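Local coordinates for lipolytic protein G-D-S-L family (Veillonella parvula DSM 2008, PDB 4RW0), which probably hydrolyses ester bonds, as a lipase or acylhydrolase of the SGNH hydrolase clan, at residues Glu27-Thr39 / Tyr171-Thr183. Residues are numbered along the deposited sequence; the frame is centred on the assembly and turned at random.
Sequences EICDASIENVNFT and YRLMAYKALEVFT. With NA (sodium ion), chain D.
C29 is the knob of this helix pair: its SG drops into a hole formed by A175, A178, L179 and F182. With SG anti to the carbonyl carbon (chi1 -67°), the sulfur lies 3.9 Å from A178 CB and meets the F182 ring at its edge, 5.1 Å from SG to the ring centroid, a Cys sulfur-aromatic contact. One face of that same ring receives the edge of F38: F38 CE2 comes within 3.5 Å of F182 CE2, the two planes inclined at 64° in a T-shaped (edge-to-face) pair. Further toward the N-terminus of 171-183, I28 sends its two branches to different neighbours; CG2 presses on A175 CB at 3.5 Å, while CD1 extends over the backbone and CG of R172. The helices cross at -52°, their segment axes 9.2 Å apart. Both pack on one side of the parallel five-stranded sheet of the SGNH-hydrolase α/β fold, the C-terminal helix 168-182 resting on helix 25-32 and reaching edge strand 36-40 through F182, which also touches I6 and W25. Where helix 25-32 ends, I33 runs its extended CG1-CD1 arm past L179, the two side chains sliding by in opposite directions, and across F182 at about a right angle, with CD1 3.6 Å from L179 CD2 and 3.9 Å from F182 CB. The other methyl of L179, CD1, lies against S32 CB; S32 OG itself turns back to I28 O, approaching from above the carbonyl plane. With alanine at F182 the edge of F38 is likely to lose its aromatic face, and a gap would probably open beside the C29 sulfur. The turn from helix to strand binds a sodium ion through the backbone oxygens of D30, I33 and V36, while D30 OD1 accepts a hydrogen bond from F38 N at 2.9 Å, tying helix to strand.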
ATOM      1  N   GLU A  27       1.128   4.515  10.927  1.00 19.02           N
ATOM      2  CA  GLU A  27       1.188   5.248  12.119  1.00 20.16           C
ATOM      3  C   GLU A  27       2.597   5.575  12.587  1.00 18.88           C
ATOM      4  O   GLU A  27       2.842   6.655  13.123  1.00 17.83           O
ATOM      5  CB  GLU A  27       0.370   4.493  13.171  1.00 21.50           C
ATOM      6  CG  GLU A  27      -1.146   4.641  13.009  1.00 22.96           C
ATOM      7  CD  GLU A  27      -1.741   3.819  11.868  1.00 23.44           C
ATOM      8  OE1 GLU A  27      -1.206   2.733  11.556  1.00 21.95           O
ATOM      9  OE2 GLU A  27      -2.756   4.260  11.280  1.00 24.60           O
ATOM     10  N   ILE A  28       3.514   4.644  12.365  1.00 20.42           N
ATOM     11  CA  ILE A  28       4.955   4.883  12.563  1.00 21.16           C
ATOM     12  C   ILE A  28       5.392   6.076  11.719  1.00 20.31           C
ATOM     13  O   ILE A  28       6.077   6.985  12.205  1.00 18.82           O
ATOM     14  CB  ILE A  28       5.792   3.589  12.254  1.00 21.15           C
ATOM     15  CG1 ILE A  28       5.456   2.535  13.300  1.00 21.40           C
ATOM     16  CG2 ILE A  28       7.249   3.920  12.346  1.00 23.19           C
ATOM     17  CD1 ILE A  28       6.053   1.171  13.022  1.00 23.03           C
ATOM     18  N   CYS A  29       4.956   6.117  10.471  1.00 19.75           N
ATOM     19  CA  CYS A  29       5.334   7.211   9.619  1.00 20.35           C
ATOM     20  C   CYS A  29       4.774   8.527  10.147  1.00 22.36           C
ATOM     21  O   CYS A  29       5.481   9.540  10.210  1.00 22.87           O
ATOM     22  CB  CYS A  29       4.923   7.027   8.188  1.00 20.15           C
ATOM     23  SG  CYS A  29       5.726   5.736   7.288  1.00 23.63           S
ATOM     24  N   ASP A  30       3.543   8.508  10.616  1.00 20.39           N
ATOM     25  CA  ASP A  30       2.946   9.724  11.084  1.00 22.17           C
ATOM     26  C   ASP A  30       3.684  10.305  12.336  1.00 24.03           C
ATOM     27  O   ASP A  30       3.770  11.567  12.506  1.00 20.87           O
ATOM     28  CB  ASP A  30       1.499   9.469  11.476  1.00 22.43           C
ATOM     29  CG  ASP A  30       0.743  10.763  11.778  1.00 26.73           C
ATOM     30  OD1 ASP A  30       0.367  11.511  10.905  1.00 28.00           O
ATOM     31  OD2 ASP A  30       0.516  11.037  12.921  1.00 31.07           O
ATOM     32  N   ALA A  31       4.165   9.377  13.175  1.00 22.90           N
ATOM     33  CA  ALA A  31       4.888   9.743  14.393  1.00 25.73           C
ATOM     34  C   ALA A  31       6.292  10.161  14.031  1.00 25.52           C
ATOM     35  O   ALA A  31       6.958  10.850  14.825  1.00 28.43           O
ATOM     36  CB  ALA A  31       4.912   8.583  15.393  1.00 27.16           C
ATOM     37  N   SER A  32       6.776   9.794  12.858  1.00 24.60           N
ATOM     38  CA  SER A  32       8.142  10.156  12.494  1.00 24.94           C
ATOM     39  C   SER A  32       8.288  11.448  11.750  1.00 30.19           C
ATOM     40  O   SER A  32       9.393  11.941  11.649  1.00 28.06           O
ATOM     41  CB  SER A  32       8.779   9.085  11.606  1.00 28.34           C
ATOM     42  OG  SER A  32       8.654   7.823  12.246  1.00 29.90           O
ATOM     43  N   ILE A  33       7.233  11.998  11.168  1.00 25.00           N
ATOM     44  CA  ILE A  33       7.340  13.246  10.390  1.00 27.15           C
ATOM     45  C   ILE A  33       6.405  14.289  10.991  1.00 31.17           C
ATOM     46  O   ILE A  33       5.187  14.092  11.105  1.00 25.11           O
ATOM     47  CB  ILE A  33       6.955  13.078   8.938  1.00 31.72           C
ATOM     48  CG1 ILE A  33       7.802  12.020   8.295  1.00 31.47           C
ATOM     49  CG2 ILE A  33       7.256  14.352   8.169  1.00 32.48           C
ATOM     50  CD1 ILE A  33       7.376  11.657   6.884  1.00 31.90           C
ATOM     51  N   GLU A  34       6.979  15.421  11.380  1.00 35.06           N
ATOM     52  CA  GLU A  34       6.218  16.396  12.145  1.00 42.94           C
ATOM     53  C   GLU A  34       5.185  17.106  11.292  1.00 40.03           C
ATOM     54  O   GLU A  34       4.023  17.136  11.680  1.00 49.01           O
ATOM     55  CB  GLU A  34       7.113  17.445  12.829  1.00 53.39           C
ATOM     56  CG  GLU A  34       6.686  17.714  14.286  1.00 72.47           C
ATOM     57  CD  GLU A  34       7.234  16.653  15.264  1.00 85.63           C
ATOM     58  OE1 GLU A  34       8.459  16.670  15.550  1.00103.96           O
ATOM     59  OE2 GLU A  34       6.457  15.799  15.761  1.00 84.15           O
ATOM     60  N   ASN A  35       5.557  17.611  10.127  1.00 35.23           N
ATOM     61  CA  ASN A  35       4.542  18.388   9.410  1.00 40.52           C
ATOM     62  C   ASN A  35       3.854  17.638   8.251  1.00 35.23           C
ATOM     63  O   ASN A  35       3.494  18.239   7.254  1.00 35.37           O
ATOM     64  CB  ASN A  35       5.129  19.710   8.956  1.00 44.34           C
ATOM     65  CG  ASN A  35       4.241  20.898   9.385  1.00 61.86           C
ATOM     66  OD1 ASN A  35       3.910  21.780   8.578  1.00 67.90           O
ATOM     67  ND2 ASN A  35       3.826  20.905  10.665  1.00 65.40           N
ATOM     68  N   VAL A  36       3.756  16.305   8.367  1.00 30.37           N
ATOM     69  CA  VAL A  36       2.975  15.477   7.447  1.00 30.70           C
ATOM     70  C   VAL A  36       1.991  14.690   8.335  1.00 28.14           C
ATOM     71  O   VAL A  36       2.422  14.047   9.369  1.00 26.06           O
ATOM     72  CB  VAL A  36       3.858  14.581   6.610  1.00 31.64           C
ATOM     73  CG1 VAL A  36       3.023  13.710   5.706  1.00 32.14           C
ATOM     74  CG2 VAL A  36       4.860  15.400   5.802  1.00 33.28           C
ATOM     75  N   ASN A  37       0.673  14.865   8.026  1.00 26.43           N
ATOM     76  CA  ASN A  37      -0.397  14.160   8.731  1.00 26.38           C
ATOM     77  C   ASN A  37      -1.006  13.095   7.877  1.00 23.36           C
ATOM     78  O   ASN A  37      -1.411  13.354   6.736  1.00 22.54           O
ATOM     79  CB  ASN A  37      -1.483  15.139   9.202  1.00 30.82           C
ATOM     80  CG  ASN A  37      -0.928  16.207  10.179  1.00 37.59           C
ATOM     81  OD1 ASN A  37      -1.234  17.389  10.048  1.00 47.11           O
ATOM     82  ND2 ASN A  37      -0.072  15.800  11.107  1.00 36.89           N
ATOM     83  N   PHE A  38      -1.026  11.879   8.395  1.00 22.16           N
ATOM     84  CA  PHE A  38      -1.485  10.692   7.655  1.00 20.71           C
ATOM     85  C   PHE A  38      -2.893  10.371   8.199  1.00 23.76           C
ATOM     86  O   PHE A  38      -3.105  10.304   9.421  1.00 23.28           O
ATOM     87  CB  PHE A  38      -0.583   9.477   7.857  1.00 19.94           C
ATOM     88  CG  PHE A  38       0.809   9.621   7.264  1.00 21.09           C
ATOM     89  CD1 PHE A  38       1.759  10.402   7.913  1.00 21.22           C
ATOM     90  CD2 PHE A  38       1.141   9.019   6.092  1.00 19.79           C
ATOM     91  CE1 PHE A  38       3.033  10.535   7.403  1.00 22.88           C
ATOM     92  CE2 PHE A  38       2.400   9.161   5.565  1.00 21.47           C
ATOM     93  CZ  PHE A  38       3.356   9.896   6.231  1.00 20.20           C
ATOM     94  N   THR A  39      -3.843  10.137   7.291  1.00 22.62           N
ATOM     95  CA  THR A  39      -5.122   9.574   7.657  1.00 19.94           C
ATOM     96  C   THR A  39      -5.262   8.206   7.025  1.00 18.47           C
ATOM     97  O   THR A  39      -5.115   8.039   5.805  1.00 20.80           O
ATOM     98  CB  THR A  39      -6.278  10.504   7.250  1.00 19.80           C
ATOM     99  OG1 THR A  39      -6.024  11.781   7.767  1.00 22.04           O
ATOM    100  CG2 THR A  39      -7.589   9.970   7.782  1.00 20.30           C
ATOM    101  N   TYR A 171       6.241  -4.514  10.093  1.00 16.03           N
ATOM    102  CA  TYR A 171       5.676  -3.140   9.959  1.00 15.18           C
ATOM    103  C   TYR A 171       6.734  -2.055  10.173  1.00 15.95           C
ATOM    104  O   TYR A 171       6.713  -1.022   9.476  1.00 15.82           O
ATOM    105  CB  TYR A 171       4.500  -2.970  10.899  1.00 16.65           C
ATOM    106  CG  TYR A 171       3.184  -3.603  10.422  1.00 17.78           C
ATOM    107  CD1 TYR A 171       2.712  -3.294   9.186  1.00 21.27           C
ATOM    108  CD2 TYR A 171       2.446  -4.473  11.200  1.00 17.14           C
ATOM    109  CE1 TYR A 171       1.549  -3.873   8.699  1.00 23.14           C
ATOM    110  CE2 TYR A 171       1.226  -5.046  10.761  1.00 19.28           C
ATOM    111  CZ  TYR A 171       0.790  -4.724   9.494  1.00 21.73           C
ATOM    112  OH  TYR A 171      -0.397  -5.173   8.942  1.00 23.39           O
ATOM    113  N   ARG A 172       7.724  -2.274  11.086  1.00 16.21           N
ATOM    114  CA  ARG A 172       8.778  -1.273  11.232  1.00 16.67           C
ATOM    115  C   ARG A 172       9.597  -1.155   9.942  1.00 18.01           C
ATOM    116  O   ARG A 172       9.846  -0.030   9.460  1.00 18.77           O
ATOM    117  CB  ARG A 172       9.703  -1.568  12.411  1.00 17.48           C
ATOM    118  CG  ARG A 172       9.053  -1.497  13.754  1.00 18.91           C
ATOM    119  CD  ARG A 172      10.117  -1.413  14.863  1.00 21.32           C
ATOM    120  NE  ARG A 172      10.916  -2.634  14.927  1.00 20.74           N
ATOM    121  CZ  ARG A 172      10.598  -3.741  15.554  1.00 20.89           C
ATOM    122  NH1 ARG A 172       9.507  -3.840  16.311  1.00 19.74           N
ATOM    123  NH2 ARG A 172      11.452  -4.764  15.534  1.00 20.90           N
ATOM    124  N   LEU A 173       9.988  -2.299   9.357  1.00 18.87           N
ATOM    125  CA  LEU A 173      10.787  -2.279   8.142  1.00 18.93           C
ATOM    126  C   LEU A 173      10.028  -1.605   6.981  1.00 20.40           C
ATOM    127  O   LEU A 173      10.592  -0.859   6.200  1.00 19.17           O
ATOM    128  CB  LEU A 173      11.213  -3.684   7.746  1.00 20.83           C
ATOM    129  CG  LEU A 173      12.201  -4.368   8.736  1.00 24.33           C
ATOM    130  CD1 LEU A 173      12.544  -5.807   8.338  1.00 25.86           C
ATOM    131  CD2 LEU A 173      13.477  -3.576   8.886  1.00 24.30           C
HETATM  132  N   MSE A 174       8.721  -1.831   6.923  1.00 18.91           N
HETATM  133  CA  MSE A 174       7.883  -1.185   5.882  1.00 18.49           C
HETATM  134  C   MSE A 174       7.862   0.279   6.108  1.00 17.57           C
HETATM  135  O   MSE A 174       8.011   1.014   5.195  1.00 20.09           O
HETATM  136  CB  MSE A 174       6.472  -1.810   5.911  1.00 18.33           C
HETATM  137  CG  MSE A 174       6.351  -3.194   5.350  1.00 20.17           C
HETATM  138 SE   MSE A 174       4.484  -3.852   5.520  1.00 21.73          SE
HETATM  139  CE  MSE A 174       3.563  -2.743   4.152  1.00 23.38           C
ATOM    140  N   ALA A 175       7.740   0.719   7.356  1.00 18.46           N
ATOM    141  CA  ALA A 175       7.702   2.160   7.678  1.00 20.91           C
ATOM    142  C   ALA A 175       8.987   2.846   7.224  1.00 21.95           C
ATOM    143  O   ALA A 175       8.939   3.894   6.627  1.00 19.61           O
ATOM    144  CB  ALA A 175       7.523   2.364   9.203  1.00 19.67           C
ATOM    145  N   TYR A 176      10.118   2.228   7.506  1.00 21.52           N
ATOM    146  CA  TYR A 176      11.427   2.774   7.045  1.00 20.76           C
ATOM    147  C   TYR A 176      11.485   2.893   5.556  1.00 21.38           C
ATOM    148  O   TYR A 176      11.890   3.945   5.008  1.00 24.56           O
ATOM    149  CB  TYR A 176      12.629   1.978   7.584  1.00 21.39           C
ATOM    150  CG  TYR A 176      12.584   1.687   9.041  1.00 21.52           C
ATOM    151  CD1 TYR A 176      12.036   2.570   9.930  1.00 25.12           C
ATOM    152  CD2 TYR A 176      13.175   0.558   9.553  1.00 25.03           C
ATOM    153  CE1 TYR A 176      11.990   2.310  11.293  1.00 22.67           C
ATOM    154  CE2 TYR A 176      13.169   0.295  10.904  1.00 23.42           C
ATOM    155  CZ  TYR A 176      12.555   1.163  11.755  1.00 26.15           C
ATOM    156  OH  TYR A 176      12.524   0.897  13.113  1.00 29.32           O
ATOM    157  N   LYS A 177      11.024   1.871   4.881  1.00 19.62           N
ATOM    158  CA  LYS A 177      11.043   1.917   3.429  1.00 21.55           C
ATOM    159  C   LYS A 177      10.083   2.996   2.901  1.00 23.24           C
ATOM    160  O   LYS A 177      10.438   3.702   2.002  1.00 20.46           O
ATOM    161  CB  LYS A 177      10.613   0.588   2.885  1.00 22.11           C
ATOM    162  CG  LYS A 177      10.674   0.476   1.382  1.00 29.06           C
ATOM    163  CD  LYS A 177      12.107   0.622   0.865  1.00 30.56           C
ATOM    164  CE  LYS A 177      12.227  -0.080  -0.459  1.00 39.00           C
ATOM    165  NZ  LYS A 177      13.667  -0.131  -0.815  1.00 46.28           N
ATOM    166  N   ALA A 178       8.910   3.181   3.533  1.00 20.72           N
ATOM    167  CA  ALA A 178       7.941   4.258   3.090  1.00 19.33           C
ATOM    168  C   ALA A 178       8.507   5.639   3.374  1.00 20.29           C
ATOM    169  O   ALA A 178       8.358   6.579   2.592  1.00 19.10           O
ATOM    170  CB  ALA A 178       6.629   4.097   3.871  1.00 19.84           C
ATOM    171  N   LEU A 179       9.206   5.774   4.489  1.00 20.86           N
ATOM    172  CA  LEU A 179       9.872   7.012   4.813  1.00 22.71           C
ATOM    173  C   LEU A 179      10.962   7.474   3.837  1.00 24.63           C
ATOM    174  O   LEU A 179      11.221   8.676   3.726  1.00 24.34           O
ATOM    175  CB  LEU A 179      10.419   6.995   6.245  1.00 24.85           C
ATOM    176  CG  LEU A 179       9.386   7.024   7.407  1.00 26.80           C
ATOM    177  CD1 LEU A 179      10.043   6.783   8.770  1.00 25.50           C
ATOM    178  CD2 LEU A 179       8.693   8.344   7.416  1.00 25.82           C
ATOM    179  N   GLU A 180      11.519   6.571   3.065  1.00 26.26           N
ATOM    180  CA  GLU A 180      12.463   6.985   2.059  1.00 27.50           C
ATOM    181  C   GLU A 180      11.739   7.831   1.006  1.00 31.90           C
ATOM    182  O   GLU A 180      12.350   8.715   0.448  1.00 28.91           O
ATOM    183  CB  GLU A 180      13.122   5.824   1.383  1.00 29.30           C
ATOM    184  CG  GLU A 180      14.013   4.964   2.289  1.00 32.50           C
ATOM    185  CD  GLU A 180      14.540   3.691   1.542  1.00 40.24           C
ATOM    186  OE1 GLU A 180      14.754   3.754   0.311  1.00 43.64           O
ATOM    187  OE2 GLU A 180      14.685   2.596   2.166  1.00 39.68           O
ATOM    188  N   VAL A 181      10.441   7.604   0.796  1.00 28.36           N
ATOM    189  CA  VAL A 181       9.637   8.406  -0.177  1.00 26.15           C
ATOM    190  C   VAL A 181       9.000   9.557   0.506  1.00 25.45           C
ATOM    191  O   VAL A 181       9.147  10.711   0.060  1.00 31.03           O
ATOM    192  CB  VAL A 181       8.555   7.521  -0.798  1.00 29.76           C
ATOM    193  CG1 VAL A 181       7.432   8.347  -1.474  1.00 29.23           C
ATOM    194  CG2 VAL A 181       9.172   6.548  -1.758  1.00 29.26           C
ATOM    195  N   PHE A 182       8.341   9.327   1.657  1.00 24.43           N
ATOM    196  CA  PHE A 182       7.565  10.387   2.302  1.00 23.51           C
ATOM    197  C   PHE A 182       8.395  11.544   2.811  1.00 30.44           C
ATOM    198  O   PHE A 182       7.908  12.680   2.884  1.00 32.36           O
ATOM    199  CB  PHE A 182       6.704   9.895   3.493  1.00 24.37           C
ATOM    200  CG  PHE A 182       5.642   8.884   3.138  1.00 23.40           C
ATOM    201  CD1 PHE A 182       4.901   8.981   1.959  1.00 27.18           C
ATOM    202  CD2 PHE A 182       5.326   7.890   4.025  1.00 23.97           C
ATOM    203  CE1 PHE A 182       3.896   8.054   1.680  1.00 27.76           C
ATOM    204  CE2 PHE A 182       4.345   6.940   3.736  1.00 25.71           C
ATOM    205  CZ  PHE A 182       3.638   7.035   2.555  1.00 23.58           C
ATOM    206  N   THR A 183       9.611  11.256   3.244  1.00 32.34           N
ATOM    207  CA  THR A 183      10.496  12.271   3.786  1.00 35.01           C
ATOM    208  C   THR A 183      10.991  13.258   2.717  1.00 34.18           C
ATOM    209  O   THR A 183      11.342  14.386   3.019  1.00 36.53           O
ATOM    210  CB  THR A 183      11.692  11.588   4.510  1.00 37.50           C
ATOM    211  OG1 THR A 183      11.188  10.939   5.682  1.00 43.97           O
ATOM    212  CG2 THR A 183      12.604  12.571   4.992  1.00 44.77           C
TER
HETATM  213 NA    NA D 502       2.961  13.692  11.610  1.00 19.91          NA